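Local coordinates for protein demethylmenaquinone Methyltransferase (Thermus thermophilus, PDB 1J3L) that belongs to the RraA family, assembles as a trimer and is of undefined function, at residues A[37-42]-A[128-133]. Sequence-based numbering, arbitrary orientation.
Sequences TLRVFE and VPLKVL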
loop_
_atom_site.group_PDB
_atom_site.type_symbol
_atom_site.label_atom_id
_atom_site.label_comp_id
_atom_site.label_asym_id
_atom_site.label_seq_id
_atom_site.Cartn_x
_atom_site.Cartn_y
_atom_site.Cartn_z
ATOM N N THR A 37 24.697 -5.816 4.716
ATOM C CA THR A 37 23.519 -6.515 5.213
ATOM C C THR A 37 23.493 -6.731 6.712
ATOM O O THR A 37 24.501 -6.583 7.409
ATOM C CB THR A 37 23.361 -7.896 4.556
ATOM O OG1 THR A 37 24.428 -8.757 4.984
ATOM C CG2 THR A 37 23.394 -7.762 3.040
ATOM N N LEU A 38 22.314 -7.109 7.191
ATOM C CA LEU A 38 22.099 -7.356 8.601
ATOM C C LEU A 38 20.802 -8.136 8.770
ATOM O O LEU A 38 19.794 -7.846 8.119
ATOM C CB LEU A 38 22.023 -6.019 9.330
ATOM C CG LEU A 38 21.874 -5.975 10.839
ATOM C CD1 LEU A 38 22.992 -6.765 11.495
ATOM C CD2 LEU A 38 21.905 -4.518 11.285
ATOM N N ARG A 39 20.840 -9.144 9.628
ATOM C CA ARG A 39 19.661 -9.949 9.894
ATOM C C ARG A 39 19.378 -9.876 11.381
ATOM O O ARG A 39 20.250 -10.150 12.203
ATOM C CB ARG A 39 19.883 -11.404 9.482
ATOM C CG ARG A 39 18.702 -12.301 9.816
ATOM C CD ARG A 39 18.930 -13.735 9.372
ATOM N NE ARG A 39 19.063 -13.841 7.922
ATOM C CZ ARG A 39 20.158 -14.266 7.300
ATOM N NH1 ARG A 39 21.225 -14.630 8.004
ATOM N NH2 ARG A 39 20.189 -14.323 5.974
ATOM N N VAL A 40 18.159 -9.478 11.719
ATOM C CA VAL A 40 17.749 -9.376 13.107
ATOM C C VAL A 40 16.258 -9.623 13.167
ATOM O O VAL A 40 15.587 -9.773 12.140
ATOM C CB VAL A 40 18.016 -7.976 13.709
ATOM C CG1 VAL A 40 19.488 -7.676 13.692
ATOM C CG2 VAL A 40 17.229 -6.902 12.937
ATOM N N PHE A 41 15.737 -9.672 14.381
ATOM C CA PHE A 41 14.316 -9.865 14.556
ATOM C C PHE A 41 13.919 -9.080 15.782
ATOM O O PHE A 41 14.334 -9.402 16.894
ATOM C CB PHE A 41 13.959 -11.340 14.748
ATOM C CG PHE A 41 12.477 -11.596 14.748
ATOM C CD1 PHE A 41 11.769 -11.652 13.546
ATOM C CD2 PHE A 41 11.774 -11.720 15.950
ATOM C CE1 PHE A 41 10.381 -11.826 13.531
ATOM C CE2 PHE A 41 10.386 -11.894 15.946
ATOM C CZ PHE A 41 9.685 -11.946 14.731
ATOM N N GLU A 42 13.122 -8.042 15.577
ATOM C CA GLU A 42 12.663 -7.213 16.674
ATOM C C GLU A 42 13.721 -6.820 17.687
ATOM O O GLU A 42 13.430 -6.718 18.875
ATOM C CB GLU A 42 11.474 -7.898 17.353
ATOM C CG GLU A 42 10.344 -8.133 16.379
ATOM C CD GLU A 42 9.202 -8.915 16.960
ATOM O OE1 GLU A 42 9.288 -9.306 18.150
ATOM O OE2 GLU A 42 8.216 -9.130 16.211
ATOM N N VAL A 128 25.774 -11.010 6.132
ATOM C CA VAL A 128 25.491 -12.381 5.708
ATOM C C VAL A 128 24.534 -12.349 4.525
ATOM O O VAL A 128 23.794 -11.381 4.345
ATOM C CB VAL A 128 24.806 -13.208 6.808
ATOM C CG1 VAL A 128 25.742 -13.405 7.985
ATOM C CG2 VAL A 128 23.528 -12.524 7.235
ATOM N N PRO A 129 24.544 -13.403 3.691
ATOM C CA PRO A 129 23.638 -13.427 2.542
ATOM C C PRO A 129 22.202 -13.391 3.058
ATOM O O PRO A 129 21.865 -14.103 4.002
ATOM C CB PRO A 129 23.971 -14.759 1.868
ATOM C CG PRO A 129 25.419 -14.945 2.189
ATOM C CD PRO A 129 25.481 -14.540 3.643
ATOM N N LEU A 130 21.361 -12.566 2.448
ATOM C CA LEU A 130 19.967 -12.466 2.868
ATOM C C LEU A 130 19.057 -12.951 1.756
ATOM O O LEU A 130 19.427 -12.927 0.582
ATOM C CB LEU A 130 19.587 -11.014 3.171
ATOM C CG LEU A 130 20.395 -10.152 4.131
ATOM C CD1 LEU A 130 19.836 -8.742 4.065
ATOM C CD2 LEU A 130 20.326 -10.694 5.545
ATOM N N LYS A 131 17.855 -13.368 2.131
ATOM C CA LYS A 131 16.865 -13.815 1.162
ATOM C C LYS A 131 15.616 -12.992 1.469
ATOM O O LYS A 131 14.923 -13.243 2.452
ATOM C CB LYS A 131 16.574 -15.313 1.330
ATOM C CG LYS A 131 15.771 -15.924 0.183
ATOM C CD LYS A 131 15.048 -17.194 0.612
ATOM C CE LYS A 131 14.020 -16.889 1.702
ATOM N NZ LYS A 131 13.173 -18.062 2.064
ATOM N N VAL A 132 15.333 -12.003 0.629
ATOM C CA VAL A 132 14.181 -11.132 0.841
ATOM C C VAL A 132 13.182 -11.186 -0.310
ATOM O O VAL A 132 13.530 -10.906 -1.460
ATOM C CB VAL A 132 14.634 -9.663 1.055
ATOM C CG1 VAL A 132 13.421 -8.753 1.197
ATOM C CG2 VAL A 132 15.508 -9.568 2.302
ATOM N N LEU A 133 11.937 -11.531 0.015
ATOM C CA LEU A 133 10.881 -11.648 -0.986
ATOM C C LEU A 133 11.413 -12.409 -2.189
ATOM O O LEU A 133 11.366 -11.928 -3.320
ATOM C CB LEU A 133 10.371 -10.269 -1.424
ATOM C CG LEU A 133 9.565 -9.447 -0.407
ATOM C CD1 LEU A 133 9.134 -8.136 -1.045
ATOM C CD2 LEU A 133 8.341 -10.230 0.057
#
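In this RraA-family fold, the end of the central-sheet strand 31-39 is crossed by the short strand 130-132, which pairs antiparallel with strand 135-137 in a separate two-stranded sheet. The 79° angle between the axes of 37-39 and 130-132 is not that of paired strands; the junction is made by side chains of 37-39 reaching the backbone carbonyls and side chains of 128-130. Thr37 points its CB toward the crossing segment, and chi1 of 68° sets OG1 over the main chain, flanked by its own N and C. From there OG1 donates to Val128 O at 2.8 Å, approaching from above the carbonyl plane. Leu130 carries CG anti to its carbonyl carbon and runs antiparallel to the Thr37 side chain, flank to flank, its CD1 lying 3.7 Å from Thr37 CB; Phe61 and Val137 also touch this buried leucine. Arg39 starts extended, CG anti to the backbone N, then bends at chi3 and so carries its guanidinium across Val128, to the carbonyl of Pro129. One face of that group is covered by Leu130 CD2, 3.7 Å from Arg39 NH2, while Val128 CG2 approaches Arg39 NH1 obliquely at 3.2 Å. The two terminal nitrogens divide their polar work: NH1 forms a salt bridge with Glu125, a charge pairing that should help fix the group's rotation, and NH2 turns to the backbone. Pro129 O receives Arg39 NH2 at 2.6 Å, on a lone pair and near the guanidinium plane, although the N-H...O angle of 133° leaves this short bond distinctly bent.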